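Local coordinates for periplasmic His/Glu/Gln/Arg/opine family-binding protein (Silicibacter pomeroyi, PDB 3I6V) that binds lysine and probably serves as the periplasmic solute-binding component of an ABC transporter for amino acids or opines, at residues A[6-14]-A[45-56]; A[79-90]-A[178-186]. All coordinates share one frame; numbering follows the deposited sequence. Where two conformers were deposited one is given.

How the contacts relate
Both contacts pair strands of one periplasmic-binding-protein chain, yet they show how chemistry follows place in the fold. Contact 1 joins neighbouring parallel strands, 7-11 and 46-50, with a buried face under helix 30-42 and an end that reaches the lysine pocket. Contact 2 is an antiparallel pairing between segments 88 residues apart in the chain; its middle is buried beneath the same helix and helix 189-204, and one end comes to the surface at a sodium ion. Their centres lie about 15 Å apart, and the methionine ends touch, Met9 CE to Met182 CE at 4.3 Å. A carboxylate meets an ammonium group in contact 1, whereas carboxylates and backbone carbonyls gather round a metal in contact 2.

Contact 1. Residues A[6-14]-A[45-56]; sequences TVRMGTEGA and TCEWVKNDWDSI. With LYS (lysine), chain B.
Met9 lays its CB over one face of the Trp48 ring, 3.7 Å from the centroid of the six-membered ring, a CH-pi contact on the buried side of two parallel strands. With CG anti to its carbonyl carbon (chi1 -55°), Met9 also turns that atom onto Cys46 CB at 3.8 Å. Helix 30-42 covers this face, and its Asp36 accepts a hydrogen bond from the indole N-H of Trp48. Six backbone hydrogen bonds, running alternately to and fro from Val7 N to Asn51 N, hold the strands together.

The other face is looser. Glu47 and Arg8 lie side by side, but OE2 of Glu47 lies against the aliphatic part of Arg8, 3.7 Å from CG, and the carboxylate and guanidinium planes stand 81° apart. The guanidinium instead makes its salt bridge with Asp66. Where the pairing begins, the exposed Thr6 and Thr45 approach with their OG1 atoms 3.7 Å apart.

Past the strand ends the packing closes again. Glu12, extended throughout, sends OE1 to NZ of the bound lysine at 2.7 Å. Its OE2 lies 3.3 Å from Trp53 CB and accepts hydrogen bonds from Gln112 and from a water that in turn accepts one from Trp53 N. The ligand's CE rests over one face of the Trp53 ring while Ile56 CG2 backs the opposite face. Carboxylate and indole thus receive, respectively, the side-chain ammonium group and the aliphatic chain that carries it. Ligand-binding loops following the C-terminal ends of parallel strands are typical of the periplasmic binding protein fold, here seen in family 3.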
loop_
_atom_site.group_PDB
_atom_site.type_symbol
_atom_site.label_atom_id
_atom_site.label_comp_id
_atom_site.label_asym_id
_atom_site.label_seq_id
_atom_site.Cartn_x
_atom_site.Cartn_y
_atom_site.Cartn_z
ATOM N N THR A 6 -18.219 3.095 -16.827
ATOM C CA THR A 6 -17.984 2.955 -15.366
ATOM C C THR A 6 -16.690 2.199 -15.164
ATOM O O THR A 6 -16.513 1.089 -15.695
ATOM C CB THR A 6 -19.112 2.163 -14.664
ATOM O OG1 THR A 6 -20.375 2.703 -15.054
ATOM C CG2 THR A 6 -19.007 2.257 -13.144
ATOM N N VAL A 7 -15.792 2.777 -14.381
ATOM C CA VAL A 7 -14.533 2.109 -14.071
ATOM C C VAL A 7 -14.640 1.434 -12.704
ATOM O O VAL A 7 -15.005 2.059 -11.708
ATOM C CB VAL A 7 -13.311 3.065 -14.138
ATOM C CG1 VAL A 7 -13.450 4.209 -13.159
ATOM C CG2 VAL A 7 -12.004 2.297 -13.889
ATOM N N ARG A 8 -14.334 0.150 -12.666
ATOM C CA ARG A 8 -14.338 -0.579 -11.413
ATOM C C ARG A 8 -12.947 -0.424 -10.746
ATOM O O ARG A 8 -11.927 -0.883 -11.292
ATOM C CB ARG A 8 -14.720 -2.025 -11.689
ATOM C CG ARG A 8 -16.254 -2.201 -12.042
ATOM C CD ARG A 8 -16.482 -3.605 -12.598
ATOM N NE ARG A 8 -15.535 -3.768 -13.710
ATOM C CZ ARG A 8 -15.168 -4.923 -14.261
ATOM N NH1 ARG A 8 -14.268 -4.915 -15.240
ATOM N NH2 ARG A 8 -15.692 -6.074 -13.840
ATOM N N MET A 9 -12.913 0.304 -9.633
ATOM C CA MET A 9 -11.682 0.579 -8.893
ATOM C C MET A 9 -11.476 -0.523 -7.857
ATOM O O MET A 9 -12.290 -0.655 -6.933
ATOM C CB MET A 9 -11.755 1.968 -8.226
ATOM C CG MET A 9 -12.074 3.103 -9.236
ATOM S SD MET A 9 -10.686 3.719 -10.255
ATOM C CE MET A 9 -9.809 4.605 -9.037
ATOM N N GLY A 10 -10.427 -1.328 -8.028
ATOM C CA GLY A 10 -10.125 -2.426 -7.109
ATOM C C GLY A 10 -9.165 -2.009 -5.990
ATOM O O GLY A 10 -8.121 -1.390 -6.247
ATOM N N THR A 11 -9.505 -2.370 -4.749
ATOM C CA THR A 11 -8.671 -2.104 -3.603
ATOM C C THR A 11 -8.754 -3.263 -2.614
ATOM O O THR A 11 -9.653 -4.142 -2.731
ATOM C CB THR A 11 -8.983 -0.729 -2.947
ATOM O OG1 THR A 11 -7.903 -0.365 -2.075
ATOM C CG2 THR A 11 -10.324 -0.721 -2.162
ATOM N N GLU A 12 -7.805 -3.278 -1.667
ATOM C CA GLU A 12 -7.716 -4.346 -0.688
ATOM C C GLU A 12 -8.771 -4.171 0.435
ATOM O O GLU A 12 -9.317 -5.147 0.907
ATOM C CB GLU A 12 -6.321 -4.378 -0.062
ATOM C CG GLU A 12 -6.063 -5.562 0.846
ATOM C CD GLU A 12 -4.651 -5.562 1.490
ATOM O OE1 GLU A 12 -3.898 -4.559 1.385
ATOM O OE2 GLU A 12 -4.306 -6.574 2.124
ATOM N N GLY A 13 -8.987 -2.938 0.882
ATOM C CA GLY A 13 -9.952 -2.680 1.960
ATOM C C GLY A 13 -9.466 -3.138 3.331
ATOM O O GLY A 13 -10.273 -3.388 4.238
ATOM N N ALA A 14 -8.152 -3.225 3.503
ATOM C CA ALA A 14 -7.583 -3.720 4.752
ATOM C C ALA A 14 -6.219 -3.126 5.041
ATOM O O ALA A 14 -5.382 -3.753 5.676
ATOM C CB ALA A 14 -7.533 -5.275 4.745
ATOM N N THR A 45 -17.075 7.706 -14.200
ATOM C CA THR A 45 -17.829 7.385 -12.991
ATOM C C THR A 45 -17.238 6.089 -12.440
ATOM O O THR A 45 -16.850 5.184 -13.196
ATOM C CB THR A 45 -19.323 7.208 -13.290
ATOM O OG1 THR A 45 -19.453 6.194 -14.288
ATOM C CG2 THR A 45 -19.922 8.503 -13.834
ATOM N N CYS A 46 -17.129 5.994 -11.131
ATOM C CA CYS A 46 -16.533 4.800 -10.603
ATOM C C CYS A 46 -17.372 4.032 -9.606
ATOM O O CYS A 46 -18.301 4.559 -9.000
ATOM C CB CYS A 46 -15.154 5.088 -10.042
ATOM S SG CYS A 46 -15.127 6.062 -8.563
ATOM N N GLU A 47 -17.007 2.770 -9.468
ATOM C CA GLU A 47 -17.615 1.866 -8.544
ATOM C C GLU A 47 -16.435 1.156 -7.852
ATOM O O GLU A 47 -15.444 0.789 -8.497
ATOM C CB GLU A 47 -18.501 0.919 -9.351
ATOM C CG GLU A 47 -18.597 -0.497 -8.865
ATOM C CD GLU A 47 -19.330 -1.401 -9.859
ATOM O OE1 GLU A 47 -20.050 -0.860 -10.728
ATOM O OE2 GLU A 47 -19.165 -2.655 -9.781
ATOM N N TRP A 48 -16.517 1.009 -6.546
ATOM C CA TRP A 48 -15.424 0.430 -5.770
ATOM C C TRP A 48 -15.592 -1.060 -5.567
ATOM O O TRP A 48 -16.701 -1.526 -5.270
ATOM C CB TRP A 48 -15.293 1.158 -4.446
ATOM C CG TRP A 48 -14.734 2.491 -4.650
ATOM C CD1 TRP A 48 -15.425 3.659 -4.870
ATOM C CD2 TRP A 48 -13.352 2.818 -4.714
ATOM N NE1 TRP A 48 -14.540 4.705 -5.042
ATOM C CE2 TRP A 48 -13.259 4.213 -4.959
ATOM C CE3 TRP A 48 -12.181 2.073 -4.590
ATOM C CZ2 TRP A 48 -12.034 4.879 -5.060
ATOM C CZ3 TRP A 48 -10.961 2.738 -4.678
ATOM C CH2 TRP A 48 -10.899 4.125 -4.921
ATOM N N VAL A 49 -14.502 -1.810 -5.739
ATOM C CA VAL A 49 -14.522 -3.276 -5.593
ATOM C C VAL A 49 -13.431 -3.674 -4.604
ATOM O O VAL A 49 -12.292 -3.189 -4.703
ATOM C CB VAL A 49 -14.348 -4.033 -6.945
ATOM C CG1 VAL A 49 -14.488 -5.580 -6.762
ATOM C CG2 VAL A 49 -15.384 -3.543 -7.966
ATOM N N LYS A 50 -13.791 -4.519 -3.630
ATOM C CA LYS A 50 -12.856 -4.987 -2.620
ATOM C C LYS A 50 -12.302 -6.305 -3.084
ATOM O O LYS A 50 -13.049 -7.150 -3.529
ATOM C CB LYS A 50 -13.573 -5.160 -1.267
ATOM C CG LYS A 50 -12.734 -5.817 -0.174
ATOM C CD LYS A 50 -13.614 -6.054 1.079
ATOM C CE LYS A 50 -13.020 -7.151 1.984
ATOM N NZ LYS A 50 -12.167 -6.565 3.034
ATOM N N ASN A 51 -10.990 -6.500 -2.990
ATOM C CA ASN A 51 -10.417 -7.787 -3.355
ATOM C C ASN A 51 -9.246 -8.082 -2.430
ATOM O O ASN A 51 -8.506 -7.160 -2.107
ATOM C CB ASN A 51 -9.933 -7.765 -4.835
ATOM C CG ASN A 51 -9.690 -9.150 -5.381
ATOM O OD1 ASN A 51 -10.542 -9.702 -6.060
ATOM N ND2 ASN A 51 -8.554 -9.737 -5.063
ATOM N N ASP A 52 -9.058 -9.343 -2.019
ATOM C CA ASP A 52 -7.941 -9.666 -1.133
ATOM C C ASP A 52 -6.619 -9.390 -1.891
ATOM O O ASP A 52 -6.536 -9.528 -3.132
ATOM C CB ASP A 52 -7.956 -11.152 -0.686
ATOM C CG ASP A 52 -9.182 -11.514 0.205
ATOM O OD1 ASP A 52 -9.484 -12.711 0.309
ATOM O OD2 ASP A 52 -9.837 -10.623 0.779
ATOM N N TRP A 53 -5.609 -9.030 -1.115
ATOM C CA TRP A 53 -4.281 -8.717 -1.642
ATOM C C TRP A 53 -3.667 -9.867 -2.434
ATOM O O TRP A 53 -3.166 -9.644 -3.537
ATOM C CB TRP A 53 -3.356 -8.273 -0.508
ATOM C CG TRP A 53 -1.982 -7.918 -1.016
ATOM C CD1 TRP A 53 -0.885 -8.731 -1.022
ATOM C CD2 TRP A 53 -1.593 -6.702 -1.672
ATOM N NE1 TRP A 53 0.183 -8.080 -1.601
ATOM C CE2 TRP A 53 -0.225 -6.830 -2.003
ATOM C CE3 TRP A 53 -2.263 -5.491 -1.970
ATOM C CZ2 TRP A 53 0.497 -5.802 -2.629
ATOM C CZ3 TRP A 53 -1.548 -4.461 -2.590
ATOM C CH2 TRP A 53 -0.181 -4.620 -2.906
ATOM N N ASP A 54 -3.749 -11.096 -1.906
ATOM C CA ASP A 54 -3.141 -12.284 -2.546
ATOM C C ASP A 54 -3.543 -12.455 -4.005
ATOM O O ASP A 54 -2.732 -12.871 -4.851
ATOM C CB ASP A 54 -3.507 -13.579 -1.795
ATOM C CG ASP A 54 -2.934 -13.620 -0.374
ATOM O OD1 ASP A 54 -2.189 -12.684 -0.008
ATOM O OD2 ASP A 54 -3.239 -14.582 0.401
ATOM N N SER A 55 -4.777 -12.103 -4.323
ATOM C CA SER A 55 -5.258 -12.344 -5.669
ATOM C C SER A 55 -5.578 -11.019 -6.417
ATOM O O SER A 55 -6.229 -11.057 -7.442
ATOM C CB SER A 55 -6.524 -13.241 -5.585
ATOM O OG SER A 55 -7.539 -12.565 -4.833
ATOM N N ILE A 56 -5.126 -9.863 -5.911
ATOM C CA ILE A 56 -5.547 -8.574 -6.487
ATOM C C ILE A 56 -5.003 -8.367 -7.913
ATOM O O ILE A 56 -5.676 -7.759 -8.759
ATOM C CB ILE A 56 -5.228 -7.373 -5.538
ATOM C CG1 ILE A 56 -6.120 -6.178 -5.859
ATOM C CG2 ILE A 56 -3.680 -7.051 -5.499
ATOM C CD1 ILE A 56 -6.247 -5.182 -4.670
HETATM N N LYS B . 3.963 -1.076 -1.059
HETATM C CA LYS B . 4.289 -2.498 -0.708
HETATM C C LYS B . 4.193 -3.394 -1.922
HETATM O O LYS B . 3.726 -2.926 -2.971
HETATM C CB LYS B . 3.343 -3.011 0.406
HETATM C CG LYS B . 1.877 -3.154 -0.003
HETATM C CD LYS B . 1.019 -3.605 1.230
HETATM C CE LYS B . -0.492 -3.855 0.870
HETATM N NZ LYS B . -1.296 -4.187 2.154
HETATM O OXT LYS B . 4.559 -4.603 -1.866
HETATM O O HOH W 1 -5.883 -8.654 1.762
#

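Contact 2. Residues A[79-90]-A[178-186]; sequences DEVIDFTQNYIP and GGVGMGLRE. With NA (sodium ion), chain C.
The Tyr88 ring carries the carbonyl oxygen of Val180 over one face, 3.7 Å above its plane, while Met182 N lies at its edge, 3.5 Å from CE1. Val180 CG1 packs against the phenolic end, where OH is hydrogen-bonded to Glu31 and to a water that donates both to it and to Gly181 O. At the Phe84 ring, Gly181 O sits at the edge, near the plane.

Thr85 ties the strands together twice: its N donates to Met182 O, and OG1, placed between its own backbone N and carbonyl carbon (chi1 63°), accepts from Met182 N at 3.0 Å while donating to Gln86 O. A valine here would probably leave Met182 N without this acceptor and Gln86 O without its donor. Farther along, Asn87 ND2 reaches Gly178 O in a nearly straight bond (177°), its OD1 hydrogen-bonded to Tyr223.

At the other end, Glu186 OE2 binds sodium at 2.4 Å, joined by OD1 of Asp79 and Asp83 and the carbonyls of Asp79 and Ile82. The Asp83 and Glu186 carboxylate planes are 55° apart. Three carboxylates so close would be expected to repel one another, and the cation probably offsets that, linking the two segments beside the Asp83-Leu184 pair.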
loop_
_atom_site.group_PDB
_atom_site.type_symbol
_atom_site.label_atom_id
_atom_site.label_comp_id
_atom_site.label_asym_id
_atom_site.label_seq_id
_atom_site.Cartn_x
_atom_site.Cartn_y
_atom_site.Cartn_z
ATOM N N ASP A 79 5.607 -5.075 -13.239
ATOM C CA ASP A 79 5.538 -4.627 -14.649
ATOM C C ASP A 79 5.628 -5.782 -15.691
ATOM O O ASP A 79 5.268 -5.586 -16.872
ATOM C CB ASP A 79 6.568 -3.509 -14.880
ATOM C CG ASP A 79 6.510 -2.913 -16.298
ATOM O OD1 ASP A 79 5.388 -2.583 -16.817
ATOM O OD2 ASP A 79 7.604 -2.783 -16.899
ATOM N N GLU A 80 6.045 -6.987 -15.272
ATOM C CA GLU A 80 6.003 -8.158 -16.171
ATOM C C GLU A 80 4.581 -8.548 -16.514
ATOM O O GLU A 80 4.362 -9.111 -17.567
ATOM C CB GLU A 80 6.692 -9.398 -15.563
ATOM C CG GLU A 80 8.153 -9.147 -15.165
ATOM C CD GLU A 80 8.741 -10.289 -14.329
ATOM O OE1 GLU A 80 8.044 -11.296 -14.079
ATOM O OE2 GLU A 80 9.910 -10.170 -13.915
ATOM N N VAL A 81 3.609 -8.262 -15.638
ATOM C CA VAL A 81 2.196 -8.678 -15.916
ATOM C C VAL A 81 1.136 -7.561 -15.994
ATOM O O VAL A 81 0.071 -7.746 -16.590
ATOM C CB VAL A 81 1.715 -9.692 -14.912
ATOM C CG1 VAL A 81 2.460 -11.057 -15.094
ATOM C CG2 VAL A 81 1.897 -9.116 -13.482
ATOM N N ILE A 82 1.407 -6.415 -15.380
ATOM C CA ILE A 82 0.473 -5.289 -15.426
ATOM C C ILE A 82 1.247 -4.020 -15.773
ATOM O O ILE A 82 2.478 -4.072 -15.797
ATOM C CB ILE A 82 -0.265 -5.084 -14.042
ATOM C CG1 ILE A 82 0.734 -4.790 -12.935
ATOM C CG2 ILE A 82 -1.141 -6.322 -13.699
ATOM C CD1 ILE A 82 0.079 -4.234 -11.619
ATOM N N ASP A 83 0.544 -2.904 -15.983
ATOM C CA ASP A 83 1.171 -1.597 -16.222
ATOM C C ASP A 83 0.788 -0.599 -15.128
ATOM O O ASP A 83 -0.331 -0.625 -14.619
ATOM C CB ASP A 83 0.730 -1.027 -17.573
ATOM C CG ASP A 83 1.570 -1.542 -18.760
ATOM O OD1 ASP A 83 2.594 -2.269 -18.601
ATOM O OD2 ASP A 83 1.159 -1.238 -19.900
ATOM N N PHE A 84 1.714 0.277 -14.768
ATOM C CA PHE A 84 1.463 1.258 -13.689
ATOM C C PHE A 84 1.316 2.683 -14.240
ATOM O O PHE A 84 1.945 3.022 -15.250
ATOM C CB PHE A 84 2.623 1.255 -12.697
ATOM C CG PHE A 84 2.678 0.036 -11.812
ATOM C CD1 PHE A 84 3.521 -1.023 -12.134
ATOM C CD2 PHE A 84 1.919 -0.024 -10.629
ATOM C CE1 PHE A 84 3.603 -2.159 -11.318
ATOM C CE2 PHE A 84 1.994 -1.146 -9.781
ATOM C CZ PHE A 84 2.832 -2.215 -10.122
ATOM N N THR A 85 0.495 3.505 -13.583
ATOM C CA THR A 85 0.571 4.967 -13.731
ATOM C C THR A 85 1.876 5.429 -13.112
ATOM O O THR A 85 2.583 4.634 -12.497
ATOM C CB THR A 85 -0.605 5.690 -12.969
ATOM O OG1 THR A 85 -0.503 5.443 -11.550
ATOM C CG2 THR A 85 -1.948 5.233 -13.469
ATOM N N GLN A 86 2.180 6.722 -13.224
ATOM C CA GLN A 86 3.191 7.342 -12.399
ATOM C C GLN A 86 2.818 7.163 -10.915
ATOM O O GLN A 86 1.656 6.881 -10.595
ATOM C CB GLN A 86 3.238 8.852 -12.711
ATOM C CG GLN A 86 1.916 9.564 -12.330
ATOM C CD GLN A 86 1.910 10.996 -12.817
ATOM O OE1 GLN A 86 2.679 11.840 -12.342
ATOM N NE2 GLN A 86 1.075 11.262 -13.785
ATOM N N ASN A 87 3.779 7.356 -10.014
ATOM C CA ASN A 87 3.443 7.247 -8.603
ATOM C C ASN A 87 2.462 8.381 -8.139
ATOM O O ASN A 87 2.377 9.453 -8.766
ATOM C CB ASN A 87 4.674 7.064 -7.690
ATOM C CG ASN A 87 5.694 8.239 -7.731
ATOM O OD1 ASN A 87 5.356 9.430 -7.864
ATOM N ND2 ASN A 87 6.954 7.884 -7.552
ATOM N N TYR A 88 1.671 8.090 -7.106
ATOM C CA TYR A 88 0.816 9.115 -6.534
ATOM C C TYR A 88 1.144 9.365 -5.061
ATOM O O TYR A 88 0.608 10.295 -4.448
ATOM C CB TYR A 88 -0.649 8.845 -6.797
ATOM C CG TYR A 88 -1.137 7.512 -6.287
ATOM C CD1 TYR A 88 -1.354 6.439 -7.165
ATOM C CD2 TYR A 88 -1.381 7.319 -4.922
ATOM C CE1 TYR A 88 -1.812 5.184 -6.691
ATOM C CE2 TYR A 88 -1.832 6.082 -4.433
ATOM C CZ TYR A 88 -2.061 5.040 -5.313
ATOM O OH TYR A 88 -2.479 3.827 -4.821
ATOM N N ILE A 89 2.036 8.549 -4.513
ATOM C CA ILE A 89 2.765 8.890 -3.304
ATOM C C ILE A 89 4.247 8.656 -3.630
ATOM O O ILE A 89 4.572 7.671 -4.297
ATOM C CB ILE A 89 2.347 8.016 -2.093
ATOM C CG1 ILE A 89 0.810 7.950 -1.955
ATOM C CG2 ILE A 89 3.033 8.516 -0.752
ATOM C CD1 ILE A 89 0.344 7.010 -0.818
ATOM N N PRO A 90 5.143 9.579 -3.190
ATOM C CA PRO A 90 6.572 9.378 -3.373
ATOM C C PRO A 90 7.047 8.114 -2.655
ATOM O O PRO A 90 6.369 7.655 -1.708
ATOM C CB PRO A 90 7.219 10.659 -2.754
ATOM C CG PRO A 90 6.100 11.718 -2.903
ATOM C CD PRO A 90 4.833 10.906 -2.610
ATOM N N GLY A 178 9.164 1.692 -6.089
ATOM C CA GLY A 178 9.130 2.918 -6.870
ATOM C C GLY A 178 8.073 3.957 -6.507
ATOM O O GLY A 178 7.715 4.783 -7.336
ATOM N N GLY A 179 7.582 3.947 -5.279
ATOM C CA GLY A 179 6.444 4.800 -4.980
ATOM C C GLY A 179 5.184 4.006 -5.319
ATOM O O GLY A 179 5.226 3.086 -6.126
ATOM N N VAL A 180 4.066 4.352 -4.684
ATOM C CA VAL A 180 2.795 3.692 -4.939
ATOM C C VAL A 180 2.167 4.251 -6.246
ATOM O O VAL A 180 2.160 5.466 -6.488
ATOM C CB VAL A 180 1.860 3.874 -3.707
ATOM C CG1 VAL A 180 0.551 3.229 -3.951
ATOM C CG2 VAL A 180 2.505 3.205 -2.469
ATOM N N GLY A 181 1.647 3.367 -7.086
ATOM C CA GLY A 181 1.008 3.785 -8.338
ATOM C C GLY A 181 -0.185 2.910 -8.578
ATOM O O GLY A 181 -0.345 1.879 -7.905
ATOM N N MET A 182 -1.044 3.313 -9.510
ATOM C CA MET A 182 -2.222 2.490 -9.846
ATOM C C MET A 182 -1.807 1.469 -10.857
ATOM O O MET A 182 -1.044 1.788 -11.810
ATOM C CB MET A 182 -3.364 3.332 -10.485
ATOM C CG MET A 182 -3.987 4.422 -9.586
ATOM S SD MET A 182 -5.254 5.513 -10.381
ATOM C CE MET A 182 -6.158 4.196 -11.188
ATOM N N GLY A 183 -2.343 0.270 -10.704
ATOM C CA GLY A 183 -2.087 -0.810 -11.639
ATOM C C GLY A 183 -3.282 -0.979 -12.566
ATOM O O GLY A 183 -4.428 -0.824 -12.150
ATOM N N LEU A 184 -3.018 -1.258 -13.838
ATOM C CA LEU A 184 -4.065 -1.550 -14.819
ATOM C C LEU A 184 -3.610 -2.658 -15.744
ATOM O O LEU A 184 -2.408 -2.935 -15.827
ATOM C CB LEU A 184 -4.360 -0.328 -15.698
ATOM C CG LEU A 184 -4.961 0.873 -14.957
ATOM C CD1 LEU A 184 -3.832 1.832 -14.584
ATOM C CD2 LEU A 184 -5.966 1.548 -15.880
ATOM N N ARG A 185 -4.548 -3.233 -16.499
ATOM C CA ARG A 185 -4.170 -4.273 -17.456
ATOM C C ARG A 185 -3.276 -3.641 -18.520
ATOM O O ARG A 185 -3.426 -2.449 -18.840
ATOM C CB ARG A 185 -5.389 -4.915 -18.146
ATOM C CG ARG A 185 -6.233 -5.890 -17.243
ATOM C CD ARG A 185 -7.481 -6.411 -18.044
ATOM N NE ARG A 185 -8.465 -5.324 -18.254
ATOM C CZ ARG A 185 -9.315 -4.898 -17.312
ATOM N NH1 ARG A 185 -9.317 -5.469 -16.099
ATOM N NH2 ARG A 185 -10.152 -3.898 -17.572
ATOM N N GLU A 186 -2.368 -4.440 -19.075
ATOM C CA GLU A 186 -1.458 -3.932 -20.125
ATOM C C GLU A 186 -2.168 -3.569 -21.429
ATOM O O GLU A 186 -1.604 -2.853 -22.251
ATOM C CB GLU A 186 -0.330 -4.941 -20.389
ATOM C CG GLU A 186 0.515 -5.135 -19.104
ATOM C CD GLU A 186 1.577 -6.228 -19.216
ATOM O OE1 GLU A 186 1.369 -7.268 -19.892
ATOM O OE2 GLU A 186 2.623 -6.042 -18.585
HETATM NA NA NA C . 3.865 -4.151 -17.809
HETATM O O HOH W 2 4.097 -8.197 -19.960
HETATM O O HOH W 3 -2.305 -6.955 -17.740
HETATM O O HOH W 4 -2.020 -0.017 -19.662
HETATM O O HOH W 5 -0.786 0.003 -21.985
HETATM O O HOH W 6 -1.742 1.279 -5.638
HETATM O O HOH W 7 4.783 5.510 -1.777
#